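Local coordinates for minor capsid protein VP1 (Human bocavirus 3, PDB 5US7) that self-assembles in 60 copies into the T=1 icosahedral virus capsid, its longest form also carrying a phospholipase A2-like region, at residues Ala303-Pro308 and Asp349-Val354; Trp316-Asp321 and Val334-Asp339; Ala342-Pro347 and Arg379-Tyr384. All coordinates share one frame; numbering follows the deposited sequence.

Contact 1 (Ala303-Pro308 and Asp349-Val354)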
ATOM      1  N   ALA A 303       6.427 123.288  20.403  1.00 85.75           N
ATOM      2  CA  ALA A 303       5.956 124.107  19.287  1.00 85.75           C
ATOM      3  C   ALA A 303       4.429 124.180  19.321  1.00 85.75           C
ATOM      4  O   ALA A 303       3.818 124.049  20.385  1.00 85.75           O
ATOM      5  CB  ALA A 303       6.530 123.553  17.998  1.00 84.87           C
ATOM      6  N   GLN A 304       3.812 124.307  18.148  1.00 87.54           N
ATOM      7  CA  GLN A 304       2.370 124.444  17.983  1.00 87.54           C
ATOM      8  C   GLN A 304       2.052 124.711  16.517  1.00 87.54           C
ATOM      9  O   GLN A 304       2.957 124.990  15.728  1.00 87.54           O
ATOM     10  CB  GLN A 304       1.774 125.550  18.858  1.00 89.42           C
ATOM     11  CG  GLN A 304       2.194 126.970  18.552  1.00 89.42           C
ATOM     12  CD  GLN A 304       3.386 127.439  19.367  1.00 89.42           C
ATOM     13  OE1 GLN A 304       3.837 126.760  20.282  1.00 89.42           O
ATOM     14  NE2 GLN A 304       3.897 128.615  19.036  1.00 89.42           N
ATOM     15  N   ARG A 305       0.783 124.613  16.138  1.00 87.73           N
ATOM     16  CA  ARG A 305       0.412 124.698  14.734  1.00 87.73           C
ATOM     17  C   ARG A 305       0.666 126.092  14.175  1.00 87.73           C
ATOM     18  O   ARG A 305       0.703 127.089  14.897  1.00 87.73           O
ATOM     19  CB  ARG A 305      -1.053 124.337  14.543  1.00 83.50           C
ATOM     20  CG  ARG A 305      -1.381 122.898  14.819  1.00 83.50           C
ATOM     21  CD  ARG A 305      -2.846 122.691  14.596  1.00 83.50           C
ATOM     22  NE  ARG A 305      -3.282 121.330  14.850  1.00 83.50           N
ATOM     23  CZ  ARG A 305      -3.268 120.365  13.942  1.00 83.50           C
ATOM     24  NH1 ARG A 305      -2.842 120.616  12.716  1.00 83.50           N
ATOM     25  NH2 ARG A 305      -3.694 119.155  14.256  1.00 83.50           N
ATOM     26  N   VAL A 306       0.833 126.147  12.857  1.00 91.00           N
ATOM     27  CA  VAL A 306       1.218 127.364  12.156  1.00 91.00           C
ATOM     28  C   VAL A 306       0.352 127.516  10.918  1.00 91.00           C
ATOM     29  O   VAL A 306       0.005 126.527  10.266  1.00 91.00           O
ATOM     30  CB  VAL A 306       2.709 127.338  11.762  1.00 90.14           C
ATOM     31  CG1 VAL A 306       3.078 128.566  10.951  1.00 90.14           C
ATOM     32  CG2 VAL A 306       3.569 127.245  12.988  1.00 90.14           C
ATOM     33  N   GLY A 307       0.002 128.754  10.595  1.00 94.80           N
ATOM     34  CA  GLY A 307      -0.531 129.068   9.296  1.00 94.80           C
ATOM     35  C   GLY A 307      -2.037 129.155   9.268  1.00 94.80           C
ATOM     36  O   GLY A 307      -2.727 128.818  10.235  1.00 94.80           O
ATOM     37  N   PRO A 308      -2.574 129.616   8.146  1.00 95.92           N
ATOM     38  CA  PRO A 308      -4.026 129.725   8.006  1.00 95.92           C
ATOM     39  C   PRO A 308      -4.663 128.359   7.827  1.00 95.92           C
ATOM     40  O   PRO A 308      -4.001 127.352   7.573  1.00 95.92           O
ATOM     41  CB  PRO A 308      -4.194 130.584   6.753  1.00 95.57           C
ATOM     42  CG  PRO A 308      -2.990 130.268   5.943  1.00 95.57           C
ATOM     43  CD  PRO A 308      -1.870 130.049   6.927  1.00 95.57           C
ATOM     44  N   ASP A 349      -3.346 120.908  25.305  1.00 82.70           N
ATOM     45  CA  ASP A 349      -4.023 121.854  24.434  1.00 82.70           C
ATOM     46  C   ASP A 349      -4.986 121.108  23.527  1.00 82.70           C
ATOM     47  O   ASP A 349      -4.842 119.910  23.282  1.00 82.70           O
ATOM     48  CB  ASP A 349      -3.031 122.665  23.594  1.00 86.33           C
ATOM     49  CG  ASP A 349      -3.710 123.743  22.769  1.00 86.33           C
ATOM     50  OD1 ASP A 349      -4.929 123.955  22.931  1.00 86.33           O
ATOM     51  OD2 ASP A 349      -3.030 124.368  21.940  1.00 86.33           O
ATOM     52  N   LEU A 350      -5.971 121.851  23.026  1.00 80.54           N
ATOM     53  CA  LEU A 350      -6.953 121.279  22.117  1.00 80.54           C
ATOM     54  C   LEU A 350      -6.301 120.780  20.835  1.00 80.54           C
ATOM     55  O   LEU A 350      -6.713 119.756  20.281  1.00 80.54           O
ATOM     56  CB  LEU A 350      -8.019 122.323  21.792  1.00 80.27           C
ATOM     57  CG  LEU A 350      -9.248 121.862  21.016  1.00 80.27           C
ATOM     58  CD1 LEU A 350      -9.613 120.445  21.401  1.00 80.27           C
ATOM     59  CD2 LEU A 350     -10.407 122.788  21.294  1.00 80.27           C
ATOM     60  N   GLU A 351      -5.276 121.476  20.355  1.00 80.50           N
ATOM     61  CA  GLU A 351      -4.783 121.217  19.011  1.00 80.50           C
ATOM     62  C   GLU A 351      -3.843 120.025  18.932  1.00 80.50           C
ATOM     63  O   GLU A 351      -3.404 119.681  17.831  1.00 80.50           O
ATOM     64  CB  GLU A 351      -4.080 122.452  18.454  1.00 86.00           C
ATOM     65  CG  GLU A 351      -2.792 122.806  19.135  1.00 86.00           C
ATOM     66  CD  GLU A 351      -2.223 124.106  18.620  1.00 86.00           C
ATOM     67  OE1 GLU A 351      -2.699 124.591  17.575  1.00 86.00           O
ATOM     68  OE2 GLU A 351      -1.291 124.639  19.248  1.00 86.00           O
ATOM     69  N   TYR A 352      -3.513 119.397  20.051  1.00 77.67           N
ATOM     70  CA  TYR A 352      -2.762 118.155  20.013  1.00 77.67           C
ATOM     71  C   TYR A 352      -3.658 116.926  20.031  1.00 77.67           C
ATOM     72  O   TYR A 352      -3.159 115.812  19.856  1.00 77.67           O
ATOM     73  CB  TYR A 352      -1.792 118.091  21.189  1.00 80.14           C
ATOM     74  CG  TYR A 352      -0.773 119.198  21.213  1.00 80.14           C
ATOM     75  CD1 TYR A 352       0.429 119.074  20.544  1.00 80.14           C
ATOM     76  CD2 TYR A 352      -1.013 120.368  21.908  1.00 80.14           C
ATOM     77  CE1 TYR A 352       1.360 120.086  20.564  1.00 80.14           C
ATOM     78  CE2 TYR A 352      -0.090 121.384  21.933  1.00 80.14           C
ATOM     79  CZ  TYR A 352       1.096 121.237  21.261  1.00 80.14           C
ATOM     80  OH  TYR A 352       2.022 122.251  21.286  1.00 80.14           O
ATOM     81  N   LYS A 353      -4.955 117.100  20.257  1.00 73.17           N
ATOM     82  CA  LYS A 353      -5.891 115.993  20.331  1.00 73.17           C
ATOM     83  C   LYS A 353      -6.322 115.544  18.939  1.00 73.17           C
ATOM     84  O   LYS A 353      -6.282 116.306  17.971  1.00 73.17           O
ATOM     85  CB  LYS A 353      -7.119 116.389  21.144  1.00 74.16           C
ATOM     86  CG  LYS A 353      -6.829 116.705  22.591  1.00 74.16           C
ATOM     87  CD  LYS A 353      -8.113 116.976  23.339  1.00 74.16           C
ATOM     88  CE  LYS A 353      -7.866 117.201  24.816  1.00 74.16           C
ATOM     89  NZ  LYS A 353      -7.289 118.543  25.078  1.00 74.16           N
ATOM     90  N   VAL A 354      -6.738 114.285  18.847  1.00 66.98           N
ATOM     91  CA  VAL A 354      -7.366 113.775  17.634  1.00 66.98           C
ATOM     92  C   VAL A 354      -8.812 114.247  17.600  1.00 66.98           C
ATOM     93  O   VAL A 354      -9.526 114.165  18.604  1.00 66.98           O
ATOM     94  CB  VAL A 354      -7.279 112.244  17.576  1.00 63.70           C
ATOM     95  CG1 VAL A 354      -8.044 111.720  16.389  1.00 63.70           C
ATOM     96  CG2 VAL A 354      -5.841 111.806  17.497  1.00 63.70           C
TER
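The guanidinium of Arg305 and the phenol ring of Tyr352 are both met at their edges, and across this contact neither has an atom of the opposite segment over a face. Near the guanidinium plane lies the backbone carbonyl of Glu351: Arg305 NE gives Glu351 O a weak hydrogen bond of 3.4 Å, bent to 148° at the hydrogen. Glu351 CB sits in the same plane, 3.9 Å from Arg305 NE. The Tyr352 ring points its hydroxyl edge at the other loop, with Tyr352 OH 2.7 Å from Ala303 O.

The side chains of Arg305 and Glu351 run antiparallel, each passing the other's stem. Arg305 is extended from CG to NE, while Glu351, its CG between the backbone N and the carbonyl carbon (chi1 68°), stretches back along it. As a result Glu351 OE1 touches the aliphatic part, 3.5 Å from Arg305 CD, and stays 4.3 Å from Arg305 NE, too far for a salt bridge. The other oxygen, Glu351 OE2, touches Gln304 CB at 3.2 Å. The planes of the two charged groups are 53° apart.

Each charge has its partner elsewhere. Arg305 NH2 forms a salt bridge with Asp339 of the same chain, and Glu351 OE2 with Arg273 of a second subunit. Both segments belong to the long insertion between strands 236-248 and 445-449, consistent with the GH loop of the parvovirus jelly roll.

The chemistry implies a join made by a weak backbone-directed bond and by methylenes lying against a carboxylate. Arg273 of the second subunit would favour an ionised Glu351; Arg305, already paired with Asp339, could add only a little.

Contact 2 (Trp316-Asp321 and Val334-Asp339)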
ATOM      1  N   TRP A 316       4.629 119.835  13.487  1.00 75.44           N
ATOM      2  CA  TRP A 316       5.804 119.064  13.116  1.00 75.44           C
ATOM      3  C   TRP A 316       5.652 118.707  11.652  1.00 75.44           C
ATOM      4  O   TRP A 316       4.710 117.999  11.299  1.00 75.44           O
ATOM      5  CB  TRP A 316       5.931 117.811  13.977  1.00 73.21           C
ATOM      6  CG  TRP A 316       6.173 118.122  15.406  1.00 73.21           C
ATOM      7  CD1 TRP A 316       5.237 118.262  16.377  1.00 73.21           C
ATOM      8  CD2 TRP A 316       7.438 118.334  16.034  1.00 73.21           C
ATOM      9  NE1 TRP A 316       5.835 118.551  17.574  1.00 73.21           N
ATOM     10  CE2 TRP A 316       7.189 118.599  17.388  1.00 73.21           C
ATOM     11  CE3 TRP A 316       8.755 118.323  15.581  1.00 73.21           C
ATOM     12  CZ2 TRP A 316       8.206 118.851  18.293  1.00 73.21           C
ATOM     13  CZ3 TRP A 316       9.760 118.571  16.479  1.00 73.21           C
ATOM     14  CH2 TRP A 316       9.482 118.833  17.820  1.00 73.21           C
ATOM     15  N   MET A 317       6.564 119.172  10.809  1.00 75.56           N
ATOM     16  CA  MET A 317       6.462 118.960   9.370  1.00 75.56           C
ATOM     17  C   MET A 317       7.600 118.055   8.921  1.00 75.56           C
ATOM     18  O   MET A 317       8.728 118.512   8.741  1.00 75.56           O
ATOM     19  CB  MET A 317       6.512 120.295   8.638  1.00 81.43           C
ATOM     20  CG  MET A 317       5.347 121.217   8.914  1.00 81.43           C
ATOM     21  SD  MET A 317       3.760 120.623   8.306  1.00 81.43           S
ATOM     22  CE  MET A 317       3.961 120.796   6.544  1.00 81.43           C
ATOM     23  N   VAL A 318       7.290 116.802   8.640  1.00 74.26           N
ATOM     24  CA  VAL A 318       8.292 115.860   8.163  1.00 74.26           C
ATOM     25  C   VAL A 318       8.386 115.976   6.649  1.00 74.26           C
ATOM     26  O   VAL A 318       7.379 115.861   5.942  1.00 74.26           O
ATOM     27  CB  VAL A 318       7.954 114.428   8.607  1.00 69.25           C
ATOM     28  CG1 VAL A 318       8.084 114.313  10.102  1.00 69.25           C
ATOM     29  CG2 VAL A 318       6.550 114.072   8.222  1.00 69.25           C
ATOM     30  N   GLY A 319       9.590 116.223   6.144  1.00 76.09           N
ATOM     31  CA  GLY A 319       9.760 116.482   4.732  1.00 76.09           C
ATOM     32  C   GLY A 319      11.147 116.119   4.256  1.00 76.09           C
ATOM     33  O   GLY A 319      11.957 115.570   5.003  1.00 76.09           O
ATOM     34  N   VAL A 320      11.407 116.418   2.986  1.00 79.72           N
ATOM     35  CA  VAL A 320      12.682 116.128   2.341  1.00 79.72           C
ATOM     36  C   VAL A 320      13.062 117.317   1.471  1.00 79.72           C
ATOM     37  O   VAL A 320      12.254 117.782   0.662  1.00 79.72           O
ATOM     38  CB  VAL A 320      12.621 114.834   1.504  1.00 75.23           C
ATOM     39  CG1 VAL A 320      12.454 113.633   2.401  1.00 75.23           C
ATOM     40  CG2 VAL A 320      11.468 114.884   0.527  1.00 75.23           C
ATOM     41  N   ASP A 321      14.284 117.817   1.637  1.00 84.28           N
ATOM     42  CA  ASP A 321      14.737 118.999   0.904  1.00 84.28           C
ATOM     43  C   ASP A 321      16.191 118.874   0.471  1.00 84.28           C
ATOM     44  O   ASP A 321      17.098 119.359   1.156  1.00 84.28           O
ATOM     45  CB  ASP A 321      14.521 120.265   1.731  1.00 87.59           C
ATOM     46  CG  ASP A 321      15.143 120.175   3.105  1.00 87.59           C
ATOM     47  OD1 ASP A 321      15.593 119.072   3.476  1.00 87.59           O
ATOM     48  OD2 ASP A 321      15.185 121.203   3.811  1.00 87.59           O
ATOM     49  N   VAL A 334       6.909 121.365   0.901  1.00 84.76           N
ATOM     50  CA  VAL A 334       7.958 120.356   0.967  1.00 84.76           C
ATOM     51  C   VAL A 334       7.558 119.180   1.849  1.00 84.76           C
ATOM     52  O   VAL A 334       7.977 118.045   1.603  1.00 84.76           O
ATOM     53  CB  VAL A 334       9.257 121.016   1.453  1.00 86.02           C
ATOM     54  CG1 VAL A 334      10.344 119.991   1.640  1.00 86.02           C
ATOM     55  CG2 VAL A 334       9.696 122.078   0.473  1.00 86.02           C
ATOM     56  N   SER A 335       6.728 119.410   2.861  1.00 82.78           N
ATOM     57  CA  SER A 335       6.538 118.454   3.940  1.00 82.78           C
ATOM     58  C   SER A 335       5.056 118.211   4.197  1.00 82.78           C
ATOM     59  O   SER A 335       4.187 118.916   3.685  1.00 82.78           O
ATOM     60  CB  SER A 335       7.249 118.941   5.203  1.00 82.16           C
ATOM     61  OG  SER A 335       6.820 120.242   5.541  1.00 82.16           O
ATOM     62  N   SER A 336       4.782 117.179   4.997  1.00 78.64           N
ATOM     63  CA  SER A 336       3.435 116.658   5.218  1.00 78.64           C
ATOM     64  C   SER A 336       2.855 117.087   6.562  1.00 78.64           C
ATOM     65  O   SER A 336       1.768 117.663   6.622  1.00 78.64           O
ATOM     66  CB  SER A 336       3.434 115.131   5.110  1.00 72.60           C
ATOM     67  OG  SER A 336       4.198 114.562   6.148  1.00 72.60           O
ATOM     68  N   GLY A 337       3.529 116.760   7.645  1.00 73.20           N
ATOM     69  CA  GLY A 337       3.091 117.084   8.991  1.00 73.20           C
ATOM     70  C   GLY A 337       2.558 115.881   9.744  1.00 73.20           C
ATOM     71  O   GLY A 337       1.861 115.025   9.188  1.00 73.20           O
ATOM     72  N   PHE A 338       2.863 115.840  11.037  1.00 69.46           N
ATOM     73  CA  PHE A 338       2.890 114.599  11.797  1.00 69.46           C
ATOM     74  C   PHE A 338       1.670 114.361  12.682  1.00 69.46           C
ATOM     75  O   PHE A 338       1.552 113.273  13.251  1.00 69.46           O
ATOM     76  CB  PHE A 338       4.170 114.560  12.635  1.00 64.75           C
ATOM     77  CG  PHE A 338       4.311 113.332  13.464  1.00 64.75           C
ATOM     78  CD1 PHE A 338       4.654 112.132  12.883  1.00 64.75           C
ATOM     79  CD2 PHE A 338       4.113 113.378  14.827  1.00 64.75           C
ATOM     80  CE1 PHE A 338       4.781 111.000  13.641  1.00 64.75           C
ATOM     81  CE2 PHE A 338       4.240 112.247  15.590  1.00 64.75           C
ATOM     82  CZ  PHE A 338       4.576 111.057  14.996  1.00 64.75           C
ATOM     83  N   ASP A 339       0.734 115.297  12.759  1.00 69.62           N
ATOM     84  CA  ASP A 339      -0.325 115.265  13.774  1.00 69.62           C
ATOM     85  C   ASP A 339      -1.035 113.914  13.890  1.00 69.62           C
ATOM     86  O   ASP A 339      -1.238 113.241  12.890  1.00 69.62           O
ATOM     87  CB  ASP A 339      -1.354 116.353  13.457  1.00 75.89           C
ATOM     88  CG  ASP A 339      -2.481 116.413  14.469  1.00 75.89           C
ATOM     89  OD1 ASP A 339      -2.233 116.818  15.624  1.00 75.89           O
ATOM     90  OD2 ASP A 339      -3.623 116.067  14.104  1.00 75.89           O
TER
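Trp316-Asp321 and Val334-Asp339 run roughly antiparallel, their end-to-end directions 152° apart, and draw together at two places: Met317 CA lies 3.9 Å from Gly337 CA, and Gly319 comes equally near Ser335. The bonding is sparse and one-sided, since every hydrogen bond across the pair has its donor on Val334-Asp339 and its acceptor on a carbonyl of Trp316-Asp321. Phe338 N donates to Trp316 O at 2.9 Å; the nitrogen lies nearly along the C=O axis, but the bond is bent at the hydrogen (131°). Gly337 CA adds a CA-H...O contact to the same oxygen. Further along, Ser336 N reaches Val318 O at 3.1 Å in a fairly straight bond, and the hydroxyl of Ser336 gives that oxygen a second, weak bond.

Among the side chains, Met317 wraps over the opposite backbone. A bend at chi2 (-66°) and another at chi3 fold it there, with Met317 SD 3.7 Å from Gly337 CA and the methyl beside Ser335. Gly337 has a positive phi and leaves its CA bare to the sulphur. Ser335 CB faces Gly319 CA at 3.5 Å, while its hydroxyl bonds to the carbonyl of Arg331, in the helix 331-334 just before it. Val318 CG2 packs on the Ser336 hydroxyl, and Trp316 CB meets Phe338 CB at 3.9 Å.

Gly319 and Val320 also pair in an antiparallel ladder with a strand of a second subunit, which continues the sheet across the interface.

The chemistry implies a buried backbone seam: Trp316 O receives an amide, and Val318 O an amide and a weak hydroxyl bond, all from Val334-Asp339.

Contact 3 (Ala342-Pro347 and Arg379-Tyr384)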
ATOM      1  N   ALA A 342       1.403 114.177  20.022  1.00 65.65           N
ATOM      2  CA  ALA A 342       1.524 113.914  21.452  1.00 65.65           C
ATOM      3  C   ALA A 342       1.686 112.431  21.753  1.00 65.65           C
ATOM      4  O   ALA A 342       2.538 112.046  22.557  1.00 65.65           O
ATOM      5  CB  ALA A 342       0.312 114.477  22.189  1.00 67.53           C
ATOM      6  N   GLY A 343       0.878 111.579  21.133  1.00 65.88           N
ATOM      7  CA  GLY A 343       0.865 110.202  21.581  1.00 65.88           C
ATOM      8  C   GLY A 343       0.301 110.148  22.983  1.00 65.88           C
ATOM      9  O   GLY A 343      -0.848 110.533  23.217  1.00 65.88           O
ATOM     10  N   SER A 344       1.104 109.674  23.925  1.00 67.19           N
ATOM     11  CA  SER A 344       0.817 109.842  25.344  1.00 67.19           C
ATOM     12  C   SER A 344       1.082 111.298  25.704  1.00 67.19           C
ATOM     13  O   SER A 344       1.064 112.157  24.820  1.00 67.19           O
ATOM     14  CB  SER A 344       1.667 108.899  26.188  1.00 64.48           C
ATOM     15  OG  SER A 344       1.345 107.552  25.907  1.00 64.48           O
ATOM     16  N   LEU A 345       1.232 111.601  26.989  1.00 70.76           N
ATOM     17  CA  LEU A 345       1.729 112.885  27.486  1.00 70.76           C
ATOM     18  C   LEU A 345       0.702 113.967  27.784  1.00 70.76           C
ATOM     19  O   LEU A 345       1.131 115.080  28.100  1.00 70.76           O
ATOM     20  CB  LEU A 345       2.781 113.519  26.566  1.00 64.33           C
ATOM     21  CG  LEU A 345       4.225 113.149  26.834  1.00 64.33           C
ATOM     22  CD1 LEU A 345       4.414 111.704  26.531  1.00 64.33           C
ATOM     23  CD2 LEU A 345       5.125 114.014  25.986  1.00 64.33           C
ATOM     24  N   ARG A 346      -0.608 113.711  27.680  1.00 77.63           N
ATOM     25  CA  ARG A 346      -1.527 114.725  28.194  1.00 77.63           C
ATOM     26  C   ARG A 346      -1.393 116.024  27.405  1.00 77.63           C
ATOM     27  O   ARG A 346      -0.694 116.953  27.821  1.00 77.63           O
ATOM     28  CB  ARG A 346      -1.279 114.933  29.693  1.00 83.51           C
ATOM     29  CG  ARG A 346      -1.975 116.105  30.353  1.00 83.51           C
ATOM     30  CD  ARG A 346      -3.474 116.015  30.326  1.00 83.51           C
ATOM     31  NE  ARG A 346      -4.037 117.140  31.063  1.00 83.51           N
ATOM     32  CZ  ARG A 346      -4.309 118.323  30.527  1.00 83.51           C
ATOM     33  NH1 ARG A 346      -4.091 118.526  29.239  1.00 83.51           N
ATOM     34  NH2 ARG A 346      -4.810 119.296  31.274  1.00 83.51           N
ATOM     35  N   PRO A 347      -2.017 116.088  26.239  1.00 80.72           N
ATOM     36  CA  PRO A 347      -1.683 117.099  25.228  1.00 80.72           C
ATOM     37  C   PRO A 347      -1.610 118.552  25.682  1.00 80.72           C
ATOM     38  O   PRO A 347      -1.000 119.368  24.987  1.00 80.72           O
ATOM     39  CB  PRO A 347      -2.809 116.916  24.204  1.00 78.96           C
ATOM     40  CG  PRO A 347      -3.921 116.322  24.972  1.00 78.96           C
ATOM     41  CD  PRO A 347      -3.260 115.379  25.907  1.00 78.96           C
ATOM     42  N   ARG A 379      -1.457 106.020  29.118  1.00 67.88           N
ATOM     43  CA  ARG A 379      -1.697 107.295  28.451  1.00 67.88           C
ATOM     44  C   ARG A 379      -1.612 108.445  29.442  1.00 67.88           C
ATOM     45  O   ARG A 379      -1.128 108.269  30.560  1.00 67.88           O
ATOM     46  CB  ARG A 379      -3.097 107.343  27.822  1.00 62.28           C
ATOM     47  CG  ARG A 379      -3.453 106.244  26.856  1.00 62.28           C
ATOM     48  CD  ARG A 379      -2.804 106.438  25.520  1.00 62.28           C
ATOM     49  NE  ARG A 379      -3.339 107.606  24.846  1.00 62.28           N
ATOM     50  CZ  ARG A 379      -2.863 108.073  23.703  1.00 62.28           C
ATOM     51  NH1 ARG A 379      -1.846 107.464  23.120  1.00 62.28           N
ATOM     52  NH2 ARG A 379      -3.403 109.144  23.147  1.00 62.28           N
ATOM     53  N   ASP A 380      -2.204 109.580  29.080  1.00 72.85           N
ATOM     54  CA  ASP A 380      -2.335 110.764  29.922  1.00 72.85           C
ATOM     55  C   ASP A 380      -1.094 111.041  30.774  1.00 72.85           C
ATOM     56  O   ASP A 380      -1.214 111.453  31.930  1.00 72.85           O
ATOM     57  CB  ASP A 380      -3.572 110.629  30.804  1.00 82.20           C
ATOM     58  CG  ASP A 380      -3.947 111.931  31.471  1.00 82.20           C
ATOM     59  OD1 ASP A 380      -4.403 112.850  30.761  1.00 82.20           O
ATOM     60  OD2 ASP A 380      -3.757 112.045  32.696  1.00 82.20           O
ATOM     61  N   GLN A 381       0.101 110.833  30.231  1.00 71.45           N
ATOM     62  CA  GLN A 381       1.304 110.831  31.049  1.00 71.45           C
ATOM     63  C   GLN A 381       1.936 112.220  31.112  1.00 71.45           C
ATOM     64  O   GLN A 381       1.442 113.179  30.524  1.00 71.45           O
ATOM     65  CB  GLN A 381       2.284 109.796  30.512  1.00 64.98           C
ATOM     66  CG  GLN A 381       1.830 108.377  30.715  1.00 64.98           C
ATOM     67  CD  GLN A 381       2.697 107.378  30.003  1.00 64.98           C
ATOM     68  OE1 GLN A 381       3.337 107.699  29.009  1.00 64.98           O
ATOM     69  NE2 GLN A 381       2.722 106.154  30.502  1.00 64.98           N
ATOM     70  N   THR A 382       3.021 112.344  31.872  1.00 72.43           N
ATOM     71  CA  THR A 382       3.734 113.611  31.981  1.00 72.43           C
ATOM     72  C   THR A 382       5.139 113.341  32.509  1.00 72.43           C
ATOM     73  O   THR A 382       5.425 112.259  33.020  1.00 72.43           O
ATOM     74  CB  THR A 382       2.978 114.596  32.868  1.00 77.44           C
ATOM     75  OG1 THR A 382       3.537 115.899  32.692  1.00 77.44           O
ATOM     76  CG2 THR A 382       3.102 114.203  34.318  1.00 77.44           C
ATOM     77  N   LEU A 383       6.025 114.333  32.374  1.00 74.52           N
ATOM     78  CA  LEU A 383       7.427 114.134  32.739  1.00 74.52           C
ATOM     79  C   LEU A 383       7.919 115.093  33.817  1.00 74.52           C
ATOM     80  O   LEU A 383       8.408 114.626  34.845  1.00 74.52           O
ATOM     81  CB  LEU A 383       8.329 114.209  31.508  1.00 70.84           C
ATOM     82  CG  LEU A 383       9.730 113.645  31.774  1.00 70.84           C
ATOM     83  CD1 LEU A 383       9.682 112.494  32.765  1.00 70.84           C
ATOM     84  CD2 LEU A 383      10.373 113.158  30.508  1.00 70.84           C
ATOM     85  N   TYR A 384       7.909 116.407  33.594  1.00 78.34           N
ATOM     86  CA  TYR A 384       8.286 117.341  34.659  1.00 78.34           C
ATOM     87  C   TYR A 384       9.678 117.140  35.245  1.00 78.34           C
ATOM     88  O   TYR A 384       9.808 116.575  36.332  1.00 78.34           O
ATOM     89  CB  TYR A 384       7.281 117.307  35.810  1.00 81.15           C
ATOM     90  CG  TYR A 384       5.988 117.988  35.493  1.00 81.15           C
ATOM     91  CD1 TYR A 384       5.865 119.359  35.624  1.00 81.15           C
ATOM     92  CD2 TYR A 384       4.888 117.269  35.080  1.00 81.15           C
ATOM     93  CE1 TYR A 384       4.690 119.995  35.334  1.00 81.15           C
ATOM     94  CE2 TYR A 384       3.706 117.898  34.793  1.00 81.15           C
ATOM     95  CZ  TYR A 384       3.612 119.259  34.915  1.00 81.15           C
ATOM     96  OH  TYR A 384       2.423 119.887  34.633  1.00 81.15           O
TER
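Arg346 meets Asp380 and Gln381 where two pieces of the long insertion between strands 236-248 and 445-449 come together, a region consistent with the GH loop of the parvovirus jelly roll. Its CB starts close to the backbone, with Arg346 CB 3.3 Å from Gln381 O. CG passes the Asp380 carboxylate, with Arg346 CG 4.1 Å from Asp380 OD1. A bend at chi2 (63°) then lays CD against the same oxygen, Arg346 CD to Asp380 OD1 being 3.3 Å. NE has already gone past, with Arg346 NE 4.3 Å from Asp380 OD1, so the opposite charges are near without a salt bridge. The two side chains point the same way, and Arg346 NE finds its hydrogen bond on the carbonyl of Asp321 in a third subunit.

Arg379 approaches from the other segment, its tip bending toward Gly343. Bends at chi2 and chi3 fold it back until one face of its guanidinium lies against the Gly343 carbonyl, with Arg379 CZ 3.2 Å from Gly343 O. Because the oxygen sits over the plane, the N-H groups do not aim at it and no hydrogen bond results. Ser344 CA covers the same face toward its rim.

Gln381 brings its amide alongside Ser344, Gln381 OE1 lying 3.5 Å from Ser344 CB, while hydrogen bonds to Gly297 N and Ile404 O hold that amide at both ends. The backbones themselves meet through a CA-H...O contact, Leu345 CA to Gln381 O at 3.1 Å with 129° at the hydrogen.

How the contacts relate
Contact 2 is almost wholly buried and the most backbone-driven of the three, with amides on carbonyls. Contact 1, also buried, has one weak bond across it, while its charged groups pair outside. Contact 3 is partly buried and has no hydrogen bond between its own segments. Contacts 1 and 2 touch through Arg305 and Asp339, and contact 2 falls within the span that contact 1 closes. The segments of contacts 1 and 3 alternate along the chain, with Tyr352 packed on Pro347. Contacts 2 and 3 merely adjoin in sequence within a chain, yet they meet between subunits, where the backbone carbonyl of Asp321 accepts from the Arg346 side chain, and both supply strand residues to intersubunit ladders.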